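Local coordinates for protein formate-dependent phosphoribosylglycinamide formyltransferase (Mycobacterium tuberculosis H37Rv, PDB 6KHR) that belongs to the ATP-grasp enzyme superfamily and pairs an ATP-grasp domain with a parallel-sheet domain, two chains forming the assembly, at residues 32-37 with 61-66; 51-56 with 67-72. All coordinates share one frame; numbering follows the deposited sequence.

Contact 1: 32-37 with 61-66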
loop_
_atom_site.group_PDB
_atom_site.type_symbol
_atom_site.label_atom_id
_atom_site.label_comp_id
_atom_site.label_asym_id
_atom_site.label_seq_id
_atom_site.Cartn_x
_atom_site.Cartn_y
_atom_site.Cartn_z
ATOM N N LEU A 32 -13.577 -10.370 -9.764
ATOM C CA LEU A 32 -14.440 -9.928 -10.854
ATOM C C LEU A 32 -14.291 -8.414 -10.991
ATOM O O LEU A 32 -14.761 -7.641 -10.139
ATOM C CB LEU A 32 -15.887 -10.340 -10.590
ATOM C CG LEU A 32 -16.361 -11.735 -11.031
ATOM C CD1 LEU A 32 -15.223 -12.736 -11.191
ATOM C CD2 LEU A 32 -17.418 -12.284 -10.080
ATOM N N GLY A 33 -13.614 -7.991 -12.044
ATOM C CA GLY A 33 -13.249 -6.599 -12.228
ATOM C C GLY A 33 -11.745 -6.457 -12.086
ATOM O O GLY A 33 -11.117 -7.090 -11.226
ATOM N N SER A 34 -11.171 -5.653 -12.963
ATOM C CA SER A 34 -9.708 -5.479 -12.953
ATOM C C SER A 34 -9.368 -4.021 -13.159
ATOM O O SER A 34 -8.416 -3.747 -13.838
ATOM C CB SER A 34 -9.066 -6.295 -13.992
ATOM O OG SER A 34 -9.229 -7.649 -13.692
ATOM N N ALA A 35 -10.060 -3.140 -12.462
ATOM C CA ALA A 35 -9.773 -1.702 -12.579
ATOM C C ALA A 35 -8.690 -1.280 -11.588
ATOM O O ALA A 35 -8.010 -2.103 -11.037
ATOM C CB ALA A 35 -11.029 -0.911 -12.399
ATOM N N GLU A 36 -8.601 0.004 -11.318
ATOM C CA GLU A 36 -7.479 0.477 -10.489
ATOM C C GLU A 36 -7.449 -0.131 -9.103
ATOM O O GLU A 36 -6.419 -0.682 -8.781
ATOM C CB GLU A 36 -7.212 1.963 -10.607
ATOM C CG GLU A 36 -6.399 2.261 -11.843
ATOM C CD GLU A 36 -7.231 2.556 -13.074
ATOM O OE1 GLU A 36 -8.456 2.578 -12.950
ATOM O OE2 GLU A 36 -6.647 2.766 -14.141
ATOM N N PRO A 37 -8.531 -0.140 -8.075
ATOM C CA PRO A 37 -8.580 -0.698 -6.717
ATOM C C PRO A 37 -8.474 -2.207 -6.718
ATOM O O PRO A 37 -7.987 -2.799 -5.744
ATOM C CB PRO A 37 -9.937 -0.220 -6.178
ATOM C CG PRO A 37 -10.336 0.905 -7.041
ATOM C CD PRO A 37 -9.779 0.577 -8.401
ATOM N N ALA A 61 -6.322 -4.986 -18.657
ATOM C CA ALA A 61 -6.871 -4.272 -17.517
ATOM C C ALA A 61 -5.824 -4.145 -16.409
ATOM O O ALA A 61 -4.889 -4.946 -16.341
ATOM C CB ALA A 61 -8.110 -4.992 -16.999
ATOM N N PRO A 62 -5.942 -3.131 -15.536
ATOM C CA PRO A 62 -4.863 -2.862 -14.556
ATOM C C PRO A 62 -4.430 -4.036 -13.681
ATOM O O PRO A 62 -3.222 -4.273 -13.547
ATOM C CB PRO A 62 -5.450 -1.718 -13.714
ATOM C CG PRO A 62 -6.340 -0.988 -14.655
ATOM C CD PRO A 62 -6.912 -2.021 -15.604
ATOM N N ALA A 63 -5.367 -4.771 -13.070
ATOM C CA ALA A 63 -4.966 -5.890 -12.217
ATOM C C ALA A 63 -4.437 -7.082 -13.011
ATOM O O ALA A 63 -3.782 -7.953 -12.432
ATOM C CB ALA A 63 -6.134 -6.325 -11.321
ATOM N N HIS A 64 -4.703 -7.142 -14.322
ATOM C CA HIS A 64 -4.119 -8.185 -15.166
ATOM C C HIS A 64 -2.599 -8.181 -15.108
ATOM O O HIS A 64 -1.977 -9.250 -15.186
ATOM C CB HIS A 64 -4.566 -8.013 -16.620
ATOM C CG HIS A 64 -5.978 -8.427 -16.881
ATOM N ND1 HIS A 64 -6.872 -8.717 -15.872
ATOM C CD2 HIS A 64 -6.656 -8.609 -18.042
ATOM C CE1 HIS A 64 -8.034 -9.057 -16.398
ATOM N NE2 HIS A 64 -7.930 -9.003 -17.714
ATOM N N ARG A 65 -1.987 -6.999 -14.968
ATOM C CA ARG A 65 -0.541 -6.867 -15.141
ATOM C C ARG A 65 0.227 -7.547 -14.013
ATOM O O ARG A 65 1.293 -8.132 -14.244
ATOM C CB ARG A 65 -0.158 -5.389 -15.232
ATOM C CG ARG A 65 0.881 -5.066 -16.315
ATOM C CD ARG A 65 2.265 -5.683 -16.027
ATOM N NE ARG A 65 2.889 -6.255 -17.227
ATOM C CZ ARG A 65 3.131 -7.553 -17.413
ATOM N NH1 ARG A 65 2.817 -8.441 -16.474
ATOM N NH2 ARG A 65 3.697 -7.970 -18.542
ATOM N N ILE A 66 -0.280 -7.479 -12.788
ATOM C CA ILE A 66 0.425 -8.050 -11.649
ATOM C C ILE A 66 -0.275 -9.261 -11.079
ATOM O O ILE A 66 0.238 -9.869 -10.131
ATOM C CB ILE A 66 0.665 -6.997 -10.550
ATOM C CG1 ILE A 66 -0.630 -6.690 -9.792
ATOM C CG2 ILE A 66 1.318 -5.737 -11.152
ATOM C CD1 ILE A 66 -0.696 -7.339 -8.418
#

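Contact 2: 51-56 with 67-72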
loop_
_atom_site.group_PDB
_atom_site.type_symbol
_atom_site.label_atom_id
_atom_site.label_comp_id
_atom_site.label_asym_id
_atom_site.label_seq_id
_atom_site.Cartn_x
_atom_site.Cartn_y
_atom_site.Cartn_z
ATOM N N GLU A 51 -2.645 -16.633 -4.330
ATOM C CA GLU A 51 -2.714 -16.469 -5.776
ATOM C C GLU A 51 -4.003 -15.743 -6.149
ATOM O O GLU A 51 -5.071 -16.040 -5.607
ATOM C CB GLU A 51 -2.681 -17.833 -6.463
ATOM C CG GLU A 51 -1.604 -18.011 -7.516
ATOM C CD GLU A 51 -1.681 -19.365 -8.235
ATOM O OE1 GLU A 51 -2.780 -19.967 -8.302
ATOM O OE2 GLU A 51 -0.632 -19.828 -8.735
ATOM N N VAL A 52 -3.919 -14.804 -7.091
ATOM C CA VAL A 52 -5.091 -14.038 -7.506
ATOM C C VAL A 52 -5.310 -14.179 -9.007
ATOM O O VAL A 52 -4.377 -14.023 -9.804
ATOM C CB VAL A 52 -4.985 -12.546 -7.142
ATOM C CG1 VAL A 52 -6.200 -11.809 -7.704
ATOM C CG2 VAL A 52 -4.887 -12.375 -5.634
ATOM N N ILE A 53 -6.555 -14.449 -9.382
ATOM C CA ILE A 53 -7.006 -14.466 -10.765
ATOM C C ILE A 53 -7.764 -13.169 -11.010
ATOM O O ILE A 53 -8.732 -12.873 -10.302
ATOM C CB ILE A 53 -7.902 -15.682 -11.029
ATOM C CG1 ILE A 53 -7.185 -16.965 -10.608
ATOM C CG2 ILE A 53 -8.362 -15.719 -12.480
ATOM C CD1 ILE A 53 -8.132 -18.003 -10.038
ATOM N N ALA A 54 -7.335 -12.395 -12.001
ATOM C CA ALA A 54 -8.017 -11.156 -12.355
ATOM C C ALA A 54 -8.848 -11.374 -13.616
ATOM O O ALA A 54 -8.316 -11.751 -14.667
ATOM C CB ALA A 54 -7.029 -10.005 -12.544
ATOM N N VAL A 55 -10.150 -11.139 -13.499
ATOM C CA VAL A 55 -11.106 -11.329 -14.581
ATOM C C VAL A 55 -11.628 -9.965 -14.996
ATOM O O VAL A 55 -11.920 -9.122 -14.141
ATOM C CB VAL A 55 -12.267 -12.250 -14.155
ATOM C CG1 VAL A 55 -13.221 -12.442 -15.301
ATOM C CG2 VAL A 55 -11.742 -13.589 -13.651
ATOM N N ASP A 56 -11.744 -9.746 -16.305
ATOM C CA ASP A 56 -12.404 -8.550 -16.813
ATOM C C ASP A 56 -12.839 -8.801 -18.251
ATOM O O ASP A 56 -12.602 -9.875 -18.812
ATOM C CB ASP A 56 -11.502 -7.319 -16.700
ATOM C CG ASP A 56 -12.302 -6.031 -16.579
ATOM O OD1 ASP A 56 -13.379 -5.949 -17.220
ATOM O OD2 ASP A 56 -11.873 -5.119 -15.834
ATOM N N ALA A 67 -1.420 -9.645 -11.630
ATOM C CA ALA A 67 -2.078 -10.849 -11.156
ATOM C C ALA A 67 -1.271 -12.086 -11.546
ATOM O O ALA A 67 -0.403 -12.053 -12.424
ATOM C CB ALA A 67 -3.497 -10.955 -11.719
ATOM N N ASP A 68 -1.574 -13.190 -10.854
ATOM C CA ASP A 68 -0.984 -14.483 -11.163
ATOM C C ASP A 68 -1.611 -15.114 -12.397
ATOM O O ASP A 68 -0.935 -15.836 -13.133
ATOM C CB ASP A 68 -1.153 -15.434 -9.978
ATOM C CG ASP A 68 -0.658 -14.841 -8.680
ATOM O OD1 ASP A 68 0.575 -14.689 -8.528
ATOM O OD2 ASP A 68 -1.506 -14.510 -7.819
ATOM N N GLN A 69 -2.897 -14.885 -12.615
ATOM C CA GLN A 69 -3.591 -15.439 -13.767
ATOM C C GLN A 69 -4.601 -14.413 -14.243
ATOM O O GLN A 69 -5.326 -13.831 -13.430
ATOM C CB GLN A 69 -4.273 -16.755 -13.414
ATOM C CG GLN A 69 -4.927 -17.432 -14.582
ATOM C CD GLN A 69 -5.342 -18.839 -14.235
ATOM O OE1 GLN A 69 -5.194 -19.272 -13.091
ATOM N NE2 GLN A 69 -5.863 -19.568 -15.220
ATOM N N SER A 70 -4.614 -14.161 -15.546
ATOM C CA SER A 70 -5.512 -13.192 -16.155
ATOM C C SER A 70 -6.555 -13.929 -16.984
ATOM O O SER A 70 -6.271 -14.974 -17.580
ATOM C CB SER A 70 -4.745 -12.193 -17.028
ATOM O OG SER A 70 -3.913 -11.356 -16.233
ATOM N N VAL A 71 -7.764 -13.391 -16.994
ATOM C CA VAL A 71 -8.874 -14.001 -17.702
ATOM C C VAL A 71 -9.712 -12.889 -18.309
ATOM O O VAL A 71 -9.967 -11.870 -17.664
ATOM C CB VAL A 71 -9.720 -14.905 -16.775
ATOM C CG1 VAL A 71 -10.969 -15.386 -17.491
ATOM C CG2 VAL A 71 -8.899 -16.105 -16.312
ATOM N N VAL A 72 -10.116 -13.086 -19.556
ATOM C CA VAL A 72 -10.988 -12.171 -20.278
ATOM C C VAL A 72 -12.314 -12.876 -20.505
ATOM O O VAL A 72 -12.361 -13.930 -21.148
ATOM C CB VAL A 72 -10.366 -11.747 -21.614
ATOM C CG1 VAL A 72 -11.404 -11.073 -22.483
ATOM C CG2 VAL A 72 -9.179 -10.826 -21.369
#

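Contact 1: 32-37 with 61-66
S34 N is the best-held polar atom here, gripped by one hydrogen bond to D56 OD2 of strand 51-56. Between the two segments there is one hydrogen bond: A63 N gives S34 O a weak one at 3.3 Å. P62 N also lies near S34 O, but a proline nitrogen there has no hydrogen to give. The S34 side chain sits between three residues of 61-66. Its CB meets A61 CB at 3.4 Å and A63 CB at 4.0 Å. Its hydroxyl lies beside its own backbone N (chi1 -66°), which brings S34 OG to 3.3 Å from H64 CE1, oblique to the ring. The same hydroxyl has a weak hydrogen bond to V55 O. Segment 32-37 is the turn from strand 28-32 into helix 36-47, at the C-terminal end of a strand of the five-stranded parallel sheet. The 61-66 segment is the short helix linking two later strands of that sheet. A61 CB covers one face of the H64 ring, 3.9 Å above its plane. E36 starts away from 61-66 but bends at chi2 (91°). Its OE2 therefore returns to 3.8 Å from P62 CG, the two side chains crossing obliquely. Further along, I66 packs on I66 of the second subunit.

Contact 2: 51-56 with 67-72
D68 OD2 accepts V52 N at 2.5 Å through its anti lone pair, with an N-H...O angle of 164°. D68 CG stands beside its own backbone N (chi1 -52°), so the carboxylate turns back to the start of strand 51-56. V52 O takes two donors: Q69 N at 3.3 Å and, weakly, D68 N. Beyond them the main chains pair in parallel. A54 N reaches Q69 O at 2.9 Å, nearly along the C=O axis. A54 O receives V71 N at 2.9 Å, and D56 N closes the row on V71 O at 3.1 Å. These two strands and helix 62-66 form a beta-alpha-beta unit, with 69-72 the outermost strand of the sheet within the chain. On one face I53, V55, Q69 and V71 lie together. I53 CG2 meets V71 CG2 at 3.9 Å. L88 of helix 78-88 packs on I53, Q69 and V71, and V84 on V71. The other face holds A54, whose CB touches A67 CB at 3.7 Å, and A63 and H64 of helix 62-66 pack there. In the outer shell, Q46 NE2 also bonds D68 OD2 and helps to fix the carboxylate. S34 N bonds D56 OD2. R65 of the second subunit packs against D68.

How the contacts relate
From the N terminus, strand 28-32 runs into the turn at 32-37, the first half of contact 1. Helix 36-47 then leads to strand 51-56, the first half of contact 2. The chain next enters 61-66, which closes contact 1 over a loop of 23 residues. It goes straight on into 67-72, which closes contact 2 over a shorter loop of 10. The two contacts therefore cross along the chain. They also touch in space: G33 N lies 2.9 Å from V55 O, a probable hydrogen bond from the residue just after strand 28-32 to strand 51-56. Together they tie the end of strand 28-32, the short helix and the sheet edge into one block that meets the second subunit.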